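Local coordinates for protein transcription termination factor NusA (Planctomyces limnophilus, PDB 4MTN) that probably takes part in both transcription termination and antitermination, binding the core RNA polymerase and nascent RNA, at residues S199-K209 / Q297-L305. Numbering follows the deposited sequence.
Sequences SLAREAGYRTK and QNVRLASKL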
loop_
_atom_site.group_PDB
_atom_site.type_symbol
_atom_site.label_atom_id
_atom_site.label_comp_id
_atom_site.label_asym_id
_atom_site.label_seq_id
_atom_site.Cartn_x
_atom_site.Cartn_y
_atom_site.Cartn_z
ATOM N N SER A 199 -12.436 -2.884 -7.511
ATOM C CA SER A 199 -11.045 -3.318 -7.551
ATOM C C SER A 199 -10.175 -2.368 -8.362
ATOM O O SER A 199 -10.637 -1.749 -9.321
ATOM C CB SER A 199 -10.948 -4.733 -8.126
ATOM O OG SER A 199 -9.608 -5.194 -8.130
ATOM N N LEU A 200 -8.906 -2.261 -7.976
ATOM C CA LEU A 200 -7.988 -1.340 -8.631
ATOM C C LEU A 200 -6.589 -1.936 -8.759
ATOM O O LEU A 200 -6.072 -2.545 -7.822
ATOM C CB LEU A 200 -7.923 -0.023 -7.860
ATOM C CG LEU A 200 -7.794 1.241 -8.705
ATOM C CD1 LEU A 200 -9.136 1.582 -9.304
ATOM C CD2 LEU A 200 -7.283 2.392 -7.873
ATOM N N ALA A 201 -5.984 -1.754 -9.929
ATOM C CA ALA A 201 -4.626 -2.221 -10.184
ATOM C C ALA A 201 -3.829 -1.127 -10.885
ATOM O O ALA A 201 -4.203 -0.681 -11.969
ATOM C CB ALA A 201 -4.647 -3.483 -11.019
ATOM N N ARG A 202 -2.728 -0.696 -10.276
ATOM C CA ARG A 202 -2.009 0.466 -10.783
ATOM C C ARG A 202 -0.508 0.265 -10.981
ATOM O O ARG A 202 0.174 -0.322 -10.141
ATOM C CB ARG A 202 -2.224 1.656 -9.844
ATOM C CG ARG A 202 -1.546 2.929 -10.320
ATOM C CD ARG A 202 -1.738 4.084 -9.356
ATOM N NE ARG A 202 -1.355 5.349 -9.975
ATOM C CZ ARG A 202 -1.178 6.487 -9.311
ATOM N NH1 ARG A 202 -1.345 6.525 -7.996
ATOM N NH2 ARG A 202 -0.828 7.586 -9.966
ATOM N N GLU A 203 -0.011 0.753 -12.116
ATOM C CA GLU A 203 1.408 1.035 -12.281
ATOM C C GLU A 203 1.558 2.543 -12.441
ATOM O O GLU A 203 1.194 3.102 -13.476
ATOM C CB GLU A 203 1.991 0.292 -13.481
ATOM C CG GLU A 203 2.124 -1.206 -13.268
ATOM C CD GLU A 203 2.940 -1.879 -14.352
ATOM O OE1 GLU A 203 3.565 -1.160 -15.162
ATOM O OE2 GLU A 203 2.957 -3.126 -14.393
ATOM N N ALA A 204 2.103 3.188 -11.413
ATOM C CA ALA A 204 2.068 4.644 -11.296
ATOM C C ALA A 204 2.738 5.365 -12.461
ATOM O O ALA A 204 3.890 5.095 -12.798
ATOM C CB ALA A 204 2.709 5.073 -9.986
ATOM N N GLY A 205 1.999 6.291 -13.065
ATOM C CA GLY A 205 2.509 7.086 -14.165
ATOM C C GLY A 205 2.365 6.409 -15.512
ATOM O O GLY A 205 2.751 6.970 -16.538
ATOM N N TYR A 206 1.805 5.204 -15.517
ATOM C CA TYR A 206 1.689 4.437 -16.752
ATOM C C TYR A 206 0.267 3.952 -17.032
ATOM O O TYR A 206 -0.383 4.440 -17.955
ATOM C CB TYR A 206 2.653 3.250 -16.716
ATOM C CG TYR A 206 4.108 3.663 -16.743
ATOM C CD1 TYR A 206 4.829 3.822 -15.566
ATOM C CD2 TYR A 206 4.756 3.902 -17.947
ATOM C CE1 TYR A 206 6.159 4.203 -15.589
ATOM C CE2 TYR A 206 6.085 4.283 -17.979
ATOM C CZ TYR A 206 6.781 4.433 -16.800
ATOM O OH TYR A 206 8.102 4.812 -16.835
ATOM N N ARG A 207 -0.218 2.997 -16.244
ATOM C CA ARG A 207 -1.531 2.416 -16.510
ATOM C C ARG A 207 -2.262 1.962 -15.249
ATOM O O ARG A 207 -1.651 1.440 -14.317
ATOM C CB ARG A 207 -1.390 1.239 -17.477
ATOM C CG ARG A 207 -2.707 0.735 -18.046
ATOM C CD ARG A 207 -2.473 -0.248 -19.180
ATOM N NE ARG A 207 -1.708 0.348 -20.269
ATOM C CZ ARG A 207 -2.244 1.041 -21.269
ATOM N NH1 ARG A 207 -3.556 1.228 -21.322
ATOM N NH2 ARG A 207 -1.469 1.549 -22.219
ATOM N N THR A 208 -3.580 2.157 -15.239
ATOM C CA THR A 208 -4.424 1.726 -14.129
ATOM C C THR A 208 -5.709 1.063 -14.623
ATOM O O THR A 208 -6.457 1.653 -15.403
ATOM C CB THR A 208 -4.800 2.907 -13.213
ATOM O OG1 THR A 208 -3.612 3.528 -12.713
ATOM C CG2 THR A 208 -5.644 2.426 -12.043
ATOM N N LYS A 209 -5.961 -0.160 -14.166
ATOM C CA LYS A 209 -7.204 -0.856 -14.486
ATOM C C LYS A 209 -8.225 -0.689 -13.363
ATOM O O LYS A 209 -7.932 -0.967 -12.200
ATOM C CB LYS A 209 -6.946 -2.344 -14.742
ATOM C CG LYS A 209 -6.280 -2.649 -16.077
ATOM C CD LYS A 209 -6.100 -4.150 -16.269
ATOM C CE LYS A 209 -5.463 -4.472 -17.613
ATOM N NZ LYS A 209 -6.308 -4.023 -18.755
ATOM N N GLN A 297 2.783 -5.688 -19.032
ATOM C CA GLN A 297 1.969 -4.815 -18.192
ATOM C C GLN A 297 0.509 -5.253 -18.094
ATOM O O GLN A 297 -0.079 -5.228 -17.013
ATOM C CB GLN A 297 2.038 -3.381 -18.719
ATOM C CG GLN A 297 1.407 -2.346 -17.805
ATOM C CD GLN A 297 1.335 -0.975 -18.446
ATOM O OE1 GLN A 297 0.858 -0.828 -19.572
ATOM N NE2 GLN A 297 1.818 0.038 -17.735
ATOM N N ASN A 298 -0.070 -5.643 -19.227
ATOM C CA ASN A 298 -1.485 -6.000 -19.300
ATOM C C ASN A 298 -1.889 -7.108 -18.329
ATOM O O ASN A 298 -2.703 -6.885 -17.433
ATOM C CB ASN A 298 -1.853 -6.412 -20.726
ATOM C CG ASN A 298 -3.353 -6.523 -20.931
ATOM O OD1 ASN A 298 -4.119 -5.674 -20.474
ATOM N ND2 ASN A 298 -3.781 -7.576 -21.617
ATOM N N VAL A 299 -1.330 -8.299 -18.522
ATOM C CA VAL A 299 -1.624 -9.447 -17.665
ATOM C C VAL A 299 -1.293 -9.150 -16.204
ATOM O O VAL A 299 -2.046 -9.514 -15.298
ATOM C CB VAL A 299 -0.841 -10.699 -18.112
ATOM C CG1 VAL A 299 -1.034 -11.837 -17.124
ATOM C CG2 VAL A 299 -1.276 -11.127 -19.498
ATOM N N ARG A 300 -0.165 -8.478 -15.992
ATOM C CA ARG A 300 0.293 -8.102 -14.659
ATOM C C ARG A 300 -0.768 -7.300 -13.912
ATOM O O ARG A 300 -1.064 -7.576 -12.749
ATOM C CB ARG A 300 1.589 -7.294 -14.759
ATOM C CG ARG A 300 2.361 -7.155 -13.460
ATOM C CD ARG A 300 3.540 -6.218 -13.652
ATOM N NE ARG A 300 4.186 -6.431 -14.944
ATOM C CZ ARG A 300 4.984 -5.548 -15.536
ATOM N NH1 ARG A 300 5.237 -4.385 -14.953
ATOM N NH2 ARG A 300 5.527 -5.827 -16.713
ATOM N N LEU A 301 -1.341 -6.310 -14.590
ATOM C CA LEU A 301 -2.399 -5.494 -14.007
ATOM C C LEU A 301 -3.693 -6.288 -13.869
ATOM O O LEU A 301 -4.430 -6.127 -12.897
ATOM C CB LEU A 301 -2.639 -4.241 -14.852
ATOM C CG LEU A 301 -1.533 -3.184 -14.817
ATOM C CD1 LEU A 301 -1.855 -2.036 -15.759
ATOM C CD2 LEU A 301 -1.329 -2.676 -13.398
ATOM N N ALA A 302 -3.963 -7.147 -14.846
ATOM C CA ALA A 302 -5.158 -7.981 -14.827
ATOM C C ALA A 302 -5.114 -8.968 -13.666
ATOM O O ALA A 302 -6.150 -9.360 -13.131
ATOM C CB ALA A 302 -5.313 -8.717 -16.144
ATOM N N SER A 303 -3.904 -9.363 -13.282
ATOM C CA SER A 303 -3.715 -10.279 -12.162
ATOM C C SER A 303 -4.032 -9.596 -10.836
ATOM O O SER A 303 -4.736 -10.159 -9.996
ATOM C CB SER A 303 -2.285 -10.820 -12.150
ATOM O OG SER A 303 -2.021 -11.584 -13.313
ATOM N N LYS A 304 -3.509 -8.386 -10.652
ATOM C CA LYS A 304 -3.794 -7.598 -9.457
ATOM C C LYS A 304 -5.285 -7.314 -9.321
ATOM O O LYS A 304 -5.849 -7.403 -8.230
ATOM C CB LYS A 304 -3.029 -6.273 -9.480
ATOM C CG LYS A 304 -1.562 -6.356 -9.106
ATOM C CD LYS A 304 -1.085 -5.016 -8.557
ATOM C CE LYS A 304 0.430 -4.905 -8.563
ATOM N NZ LYS A 304 0.960 -4.709 -9.941
ATOM N N LEU A 305 -5.914 -6.967 -10.440
ATOM C CA LEU A 305 -7.327 -6.604 -10.456
ATOM C C LEU A 305 -8.215 -7.782 -10.068
ATOM O O LEU A 305 -9.138 -7.638 -9.265
ATOM C CB LEU A 305 -7.724 -6.085 -11.840
ATOM C CG LEU A 305 -9.067 -5.364 -11.939
ATOM C CD1 LEU A 305 -9.003 -4.030 -11.218
ATOM C CD2 LEU A 305 -9.467 -5.176 -13.392
#
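Glu203 and Arg300 form a salt bridge, OE2 to NH1 at 2.7 Å, with the carboxylate and guanidinium planes 24° apart. The other carboxylate oxygen, OE1, accepts a weak bond from Gln297 NE2, while Gln297 OE1 takes the NE hydrogen of Arg207 at 2.9 Å. That oxygen lies in the guanidinium plane, yet NE sits well above the amide plane. With CG anti to the backbone N (chi1 -171°) and an extended chain beyond it, Gln297 carries its amide between Glu203 and Arg207. Replacing Gln297 with alanine would probably leave Arg207 NE and Glu203 OE1 without these partners and open a gap beside Arg207 CB. Next on the helix, Asn298 OD1 takes a weak bond from Lys209 NZ while ND2 hydrogen-bonds Ala291 O; Glu246 salt-bridges Lys209 NZ and Arg207 NH1. Near the other end, Ser199 OG donates in plane to a lone pair of Leu305 O at 2.7 Å.

Inside this polar border, Leu301 divides its methyls between the strands: CD1 meets Arg207 CG at 3.7 Å, CD2 meets Glu203 CG at 3.8 Å. Ala201 CB rests 3.6 Å from Lys304 CB, and Leu305 CD2 reaches Lys209 CB. The helix runs roughly antiparallel to strand 199-203 (147°), its axis 7.0 Å away. Tyr206 and Arg207 opposite Glu203 form a classic beta bulge in the hairpin, which belongs to the first NusA KH-like domain and packs its sheet against helix 297-306.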